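Local coordinates for putative lipoprotein LppA (Mycobacterium tuberculosis, PDB 2V7S) that is of unknown function but is a putative lipoprotein, probably attached to the cell membrane, from a family confined to pathogenic mycobacteria, at residues Lys132-Ile137 with Phe171-Ile176; Ala68-Ile73 with Trp86-Asp91. All coordinates share one frame; numbering follows the deposited sequence.

Contact 1 of 2, residues Lys132-Ile137 with Phe171-Ile176; sequences KIAANI and FRLLQI
One methyl branch of L173 carries the contact: CD2 lies 3.7 Å from CB of A134 and 3.9 Å from the backbone N of A135. It therefore rests on the helix surface where these two small residues follow one another. The other branch stands back, with CD1 5.1 Å from the A134 CB. The CB of L173 points toward the helix; CG is anti to the backbone N (chi1 -179°), beside the carbonyl carbon, and CD2 is the branch that arrives at the alanines. The small alanine side chains are consistent with the close approach, the CA atoms of A135 and L173 being 7.1 Å apart. No hydrogen bond crosses, and the modest 85 Å² buried comes from one methyl packed on the A134 methyl and the backbone at A135. All three touching residues are buried.

The pairing belongs to a two-layer alpha+beta arrangement in which helices 59-80 and 128-143 pack on one face of a six-stranded antiparallel sheet. A134 also touches V77 of the first helix, and A135 meets Y162 on the strand next to 169-175.

Away from this point the helix turns to solvent: the CB of K132 is directed away from the strand and its side chain is exposed, while N136 is partly exposed and uses OD1 to accept from R139. On the strand, R172 and L174 alternate with L173, lie on the opposite face of the sheet and are partly exposed; CD2 of L174 sits 4.1 Å above the guanidinium plane of R172, over its centre. NH1 of that guanidinium forms a salt bridge with D161, and NE has a long, weak ion pair with D163.

Contact 2 of 2, residues Ala68-Ile73 with Trp86-Asp91; sequences ATARII and WKFDDD
The shortest polar bond here, the 2.6 Å salt bridge from K87 NZ to D90 OD2, lies within 86-91, whereas W86 and F88, which flank K87, both meet R71 of the helix, and F88 meets A70 too. The arrangement is a helix packed on an edge strand of the antiparallel sheet: the axes of 68-73 and 86-88 run antiparallel (170°), 9.9 Å apart at closest approach. Past the strand, D91 N donates to D89 OD1 at 3.0 Å in an Asx turn, and D91 itself is the N-cap of helix 92-100.

Across the contact R71 does most of the touching. Its CG is 3.8 Å from CH2 of W86, and the bend at chi3 (-46°) turns the chain so that NH2 comes within 3.9 Å of F88 CE1. The guanidinium and phenyl planes are nearly perpendicular (81°). The two aromatics also meet each other: CZ3 of W86 stands 3.6 Å above the F88 ring, over its centre, and the indole thus presents its edge to the phenyl face. The indole NE1 is hydrogen-bonded to D75, and the F88 backbone N to a glycerol, probably from crystallisation. At the edge of the phenyl ring, near its plane, A70 CB lies 4.3 Å from F88 CE2.

In the fold
Contacts 1 and 2 join different helices to different strands of the same six-stranded sheet, with centres 14 Å apart. Contact 1 is core: it reaches strand 169-175, inside the sheet, and relies on a leucine methyl against an alanine methyl and helix backbone, with no polar bond. Contact 2 involves the outermost strand 86-88 and is only partly buried, with a larger shared area (184 Å²) and a more mixed chemistry of aromatic rings, an arginine and an alanine. They meet directly: F171 CD2 on the strand packs 3.9 Å from I73 CD1, and between the two helices I137 CG2 approaches I73 O at 4.1 Å. Along the chain they follow in series, contact 2 closing first.

Contact 1 of 2, residues Lys132-Ile137 with Phe171-Ile176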
loop_
_atom_site.group_PDB
_atom_site.type_symbol
_atom_site.label_atom_id
_atom_site.label_comp_id
_atom_site.label_asym_id
_atom_site.label_seq_id
_atom_site.Cartn_x
_atom_site.Cartn_y
_atom_site.Cartn_z
ATOM N N LYS A 132 -2.182 -41.706 -1.963
ATOM C CA LYS A 132 -2.770 -41.217 -3.209
ATOM C C LYS A 132 -4.286 -41.152 -3.081
ATOM O O LYS A 132 -4.904 -40.205 -3.546
ATOM C CB LYS A 132 -2.393 -42.096 -4.414
ATOM C CG LYS A 132 -0.899 -42.331 -4.633
ATOM C CD LYS A 132 -0.635 -42.972 -6.026
ATOM C CE LYS A 132 0.371 -44.153 -5.979
ATOM N NZ LYS A 132 1.838 -43.836 -6.169
ATOM N N ILE A 133 -4.895 -42.157 -2.455
ATOM C CA ILE A 133 -6.337 -42.109 -2.221
ATOM C C ILE A 133 -6.739 -40.905 -1.363
ATOM O O ILE A 133 -7.674 -40.146 -1.690
ATOM C CB ILE A 133 -6.877 -43.450 -1.644
ATOM C CG1 ILE A 133 -6.874 -44.540 -2.720
ATOM C CG2 ILE A 133 -8.295 -43.264 -1.056
ATOM C CD1 ILE A 133 -6.648 -45.943 -2.169
ATOM N N ALA A 134 -6.035 -40.708 -0.253
ATOM C CA ALA A 134 -6.385 -39.609 0.647
ATOM C C ALA A 134 -6.160 -38.264 -0.067
ATOM O O ALA A 134 -6.956 -37.327 0.099
ATOM C CB ALA A 134 -5.543 -39.684 1.899
ATOM N N ALA A 135 -5.054 -38.165 -0.811
ATOM C CA ALA A 135 -4.706 -36.934 -1.548
ATOM C C ALA A 135 -5.796 -36.573 -2.605
ATOM O O ALA A 135 -6.078 -35.397 -2.848
ATOM C CB ALA A 135 -3.333 -37.087 -2.229
ATOM N N ASN A 136 -6.367 -37.601 -3.242
ATOM C CA ASN A 136 -7.462 -37.405 -4.184
ATOM C C ASN A 136 -8.701 -36.844 -3.483
ATOM O O ASN A 136 -9.420 -36.007 -4.021
ATOM C CB ASN A 136 -7.829 -38.703 -4.899
ATOM C CG ASN A 136 -8.830 -38.469 -6.013
ATOM O OD1 ASN A 136 -8.576 -37.665 -6.911
ATOM N ND2 ASN A 136 -10.004 -39.117 -5.927
ATOM N N ILE A 137 -8.943 -37.308 -2.274
ATOM C CA ILE A 137 -10.057 -36.782 -1.507
ATOM C C ILE A 137 -9.803 -35.321 -1.134
ATOM O O ILE A 137 -10.692 -34.484 -1.279
ATOM C CB ILE A 137 -10.360 -37.659 -0.259
ATOM C CG1 ILE A 137 -10.911 -39.015 -0.700
ATOM C CG2 ILE A 137 -11.366 -36.966 0.656
ATOM C CD1 ILE A 137 -10.655 -40.151 0.342
ATOM N N PHE A 171 -4.537 -26.453 1.268
ATOM C CA PHE A 171 -4.883 -27.717 1.936
ATOM C C PHE A 171 -3.657 -28.558 1.907
ATOM O O PHE A 171 -3.085 -28.751 0.843
ATOM C CB PHE A 171 -6.006 -28.450 1.180
ATOM C CG PHE A 171 -7.346 -27.727 1.197
ATOM C CD1 PHE A 171 -7.513 -26.507 0.547
ATOM C CD2 PHE A 171 -8.444 -28.285 1.854
ATOM C CE1 PHE A 171 -8.762 -25.857 0.562
ATOM C CE2 PHE A 171 -9.671 -27.625 1.884
ATOM C CZ PHE A 171 -9.831 -26.423 1.239
ATOM N N ARG A 172 -3.252 -29.105 3.058
ATOM C CA ARG A 172 -2.004 -29.870 3.100
ATOM C C ARG A 172 -2.144 -31.145 3.936
ATOM O O ARG A 172 -2.549 -31.100 5.106
ATOM C CB ARG A 172 -0.868 -29.034 3.685
ATOM C CG ARG A 172 0.495 -29.650 3.369
ATOM C CD ARG A 172 1.628 -28.802 3.913
ATOM N NE ARG A 172 2.911 -29.359 3.506
ATOM C CZ ARG A 172 4.092 -28.892 3.898
ATOM N NH1 ARG A 172 5.200 -29.468 3.457
ATOM N NH2 ARG A 172 4.162 -27.861 4.743
ATOM N N LEU A 173 -1.803 -32.255 3.298
ATOM C CA LEU A 173 -1.730 -33.537 3.923
ATOM C C LEU A 173 -0.243 -33.884 3.962
ATOM O O LEU A 173 0.374 -34.110 2.923
ATOM C CB LEU A 173 -2.535 -34.556 3.087
ATOM C CG LEU A 173 -2.636 -36.005 3.548
ATOM C CD1 LEU A 173 -3.526 -36.035 4.778
ATOM C CD2 LEU A 173 -3.249 -36.892 2.439
ATOM N N LEU A 174 0.335 -33.893 5.165
ATOM C CA LEU A 174 1.746 -34.094 5.324
ATOM C C LEU A 174 2.003 -35.241 6.281
ATOM O O LEU A 174 1.399 -35.318 7.336
ATOM C CB LEU A 174 2.406 -32.812 5.868
ATOM C CG LEU A 174 3.886 -32.866 6.260
ATOM C CD1 LEU A 174 4.807 -33.054 5.072
ATOM C CD2 LEU A 174 4.259 -31.586 7.000
ATOM N N GLN A 175 2.942 -36.095 5.922
ATOM C CA GLN A 175 3.318 -37.209 6.757
ATOM C C GLN A 175 4.812 -37.299 6.788
ATOM O O GLN A 175 5.447 -37.488 5.739
ATOM C CB GLN A 175 2.774 -38.510 6.191
ATOM C CG GLN A 175 3.309 -39.785 6.898
ATOM C CD GLN A 175 2.690 -41.041 6.321
ATOM O OE1 GLN A 175 3.369 -41.924 5.749
ATOM N NE2 GLN A 175 1.422 -41.127 6.448
ATOM N N ILE A 176 5.374 -37.167 7.979
ATOM C CA ILE A 176 6.753 -37.492 8.173
ATOM C C ILE A 176 6.798 -38.739 9.083
ATOM O O ILE A 176 6.951 -39.887 8.590
ATOM C CB ILE A 176 7.555 -36.275 8.753
ATOM C CG1 ILE A 176 7.224 -34.987 7.993
ATOM C CG2 ILE A 176 9.073 -36.563 8.785
ATOM C CD1 ILE A 176 7.601 -35.032 6.541
#

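Contact 2 of 2, residues Ala68-Ile73 with Trp86-Asp91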
loop_
_atom_site.group_PDB
_atom_site.type_symbol
_atom_site.label_atom_id
_atom_site.label_comp_id
_atom_site.label_asym_id
_atom_site.label_seq_id
_atom_site.Cartn_x
_atom_site.Cartn_y
_atom_site.Cartn_z
ATOM N N ALA A 68 -15.175 -27.546 9.707
ATOM C CA ALA A 68 -16.171 -28.526 9.205
ATOM C C ALA A 68 -15.652 -29.247 7.948
ATOM O O ALA A 68 -15.890 -30.429 7.771
ATOM C CB ALA A 68 -17.529 -27.854 8.891
ATOM N N THR A 69 -14.968 -28.523 7.083
ATOM C CA THR A 69 -14.435 -29.125 5.849
ATOM C C THR A 69 -13.319 -30.103 6.183
ATOM O O THR A 69 -13.212 -31.161 5.566
ATOM C CB THR A 69 -13.951 -28.040 4.866
ATOM O OG1 THR A 69 -15.123 -27.420 4.309
ATOM C CG2 THR A 69 -13.115 -28.656 3.709
ATOM N N ALA A 70 -12.484 -29.748 7.156
ATOM C CA ALA A 70 -11.429 -30.672 7.591
ATOM C C ALA A 70 -12.036 -31.978 8.080
ATOM O O ALA A 70 -11.495 -33.056 7.754
ATOM C CB ALA A 70 -10.541 -30.047 8.714
ATOM N N ARG A 71 -13.103 -31.876 8.897
ATOM C CA ARG A 71 -13.876 -33.050 9.378
ATOM C C ARG A 71 -14.367 -33.870 8.178
ATOM O O ARG A 71 -14.213 -35.081 8.137
ATOM C CB ARG A 71 -15.075 -32.620 10.239
ATOM C CG ARG A 71 -16.015 -33.797 10.723
ATOM C CD ARG A 71 -17.203 -33.304 11.639
ATOM N NE ARG A 71 -16.733 -32.351 12.667
ATOM C CZ ARG A 71 -17.035 -31.043 12.703
ATOM N NH1 ARG A 71 -17.872 -30.506 11.811
ATOM N NH2 ARG A 71 -16.525 -30.265 13.657
ATOM N N ILE A 72 -14.968 -33.198 7.206
ATOM C CA ILE A 72 -15.482 -33.896 6.030
ATOM C C ILE A 72 -14.378 -34.695 5.334
ATOM O O ILE A 72 -14.596 -35.867 4.944
ATOM C CB ILE A 72 -16.150 -32.912 5.052
ATOM C CG1 ILE A 72 -17.505 -32.476 5.629
ATOM C CG2 ILE A 72 -16.377 -33.552 3.635
ATOM C CD1 ILE A 72 -18.068 -31.228 4.948
ATOM N N ILE A 73 -13.234 -34.049 5.124
ATOM C CA ILE A 73 -12.103 -34.705 4.452
ATOM C C ILE A 73 -11.629 -35.910 5.289
ATOM O O ILE A 73 -11.416 -37.004 4.754
ATOM C CB ILE A 73 -10.918 -33.716 4.214
ATOM C CG1 ILE A 73 -11.278 -32.690 3.114
ATOM C CG2 ILE A 73 -9.605 -34.499 3.805
ATOM C CD1 ILE A 73 -10.397 -31.432 3.125
ATOM N N TRP A 86 -8.973 -40.775 12.930
ATOM C CA TRP A 86 -8.516 -39.397 13.063
ATOM C C TRP A 86 -9.106 -38.745 14.296
ATOM O O TRP A 86 -10.086 -39.227 14.865
ATOM C CB TRP A 86 -8.861 -38.565 11.820
ATOM C CG TRP A 86 -10.332 -38.283 11.644
ATOM C CD1 TRP A 86 -11.269 -39.099 11.063
ATOM C CD2 TRP A 86 -11.029 -37.112 12.072
ATOM N NE1 TRP A 86 -12.508 -38.488 11.090
ATOM C CE2 TRP A 86 -12.392 -37.277 11.718
ATOM C CE3 TRP A 86 -10.635 -35.940 12.717
ATOM C CZ2 TRP A 86 -13.373 -36.292 11.973
ATOM C CZ3 TRP A 86 -11.608 -34.950 12.992
ATOM C CH2 TRP A 86 -12.964 -35.139 12.596
ATOM N N LYS A 87 -8.485 -37.640 14.700
ATOM C CA LYS A 87 -9.064 -36.739 15.705
ATOM C C LYS A 87 -8.560 -35.326 15.404
ATOM O O LYS A 87 -7.525 -35.158 14.739
ATOM C CB LYS A 87 -8.629 -37.154 17.117
ATOM C CG LYS A 87 -7.121 -37.024 17.376
ATOM C CD LYS A 87 -6.725 -37.528 18.787
ATOM C CE LYS A 87 -5.307 -37.104 19.143
ATOM N NZ LYS A 87 -5.019 -37.201 20.661
ATOM N N PHE A 88 -9.288 -34.323 15.893
ATOM C CA PHE A 88 -8.742 -33.009 15.992
ATOM C C PHE A 88 -7.655 -33.049 17.034
ATOM O O PHE A 88 -7.808 -33.642 18.079
ATOM C CB PHE A 88 -9.813 -31.980 16.336
ATOM C CG PHE A 88 -10.710 -31.689 15.191
ATOM C CD1 PHE A 88 -12.066 -31.981 15.261
ATOM C CD2 PHE A 88 -10.183 -31.146 14.020
ATOM C CE1 PHE A 88 -12.912 -31.710 14.145
ATOM C CE2 PHE A 88 -10.989 -30.867 12.925
ATOM C CZ PHE A 88 -12.362 -31.162 12.987
ATOM N N ASP A 89 -6.526 -32.440 16.724
ATOM C CA ASP A 89 -5.402 -32.398 17.646
ATOM C C ASP A 89 -5.888 -31.752 18.938
ATOM O O ASP A 89 -6.452 -30.675 18.919
ATOM C CB ASP A 89 -4.305 -31.563 17.001
ATOM C CG ASP A 89 -2.966 -31.650 17.715
ATOM O OD1 ASP A 89 -2.881 -31.903 18.946
ATOM O OD2 ASP A 89 -1.971 -31.430 16.993
ATOM N N ASP A 90 -5.638 -32.410 20.056
ATOM C CA ASP A 90 -6.140 -31.948 21.332
ATOM C C ASP A 90 -5.096 -31.129 22.112
ATOM O O ASP A 90 -5.367 -30.680 23.223
ATOM C CB ASP A 90 -6.610 -33.155 22.164
ATOM C CG ASP A 90 -5.555 -34.212 22.283
ATOM O OD1 ASP A 90 -5.233 -34.616 23.428
ATOM O OD2 ASP A 90 -5.019 -34.630 21.227
ATOM N N ASP A 91 -3.916 -30.917 21.535
ATOM C CA ASP A 91 -2.892 -30.163 22.281
ATOM C C ASP A 91 -3.380 -28.728 22.489
ATOM O O ASP A 91 -3.804 -28.090 21.523
ATOM C CB ASP A 91 -1.553 -30.195 21.588
ATOM C CG ASP A 91 -0.514 -29.392 22.327
ATOM O OD1 ASP A 91 -0.428 -28.177 22.112
ATOM O OD2 ASP A 91 0.216 -29.969 23.140
#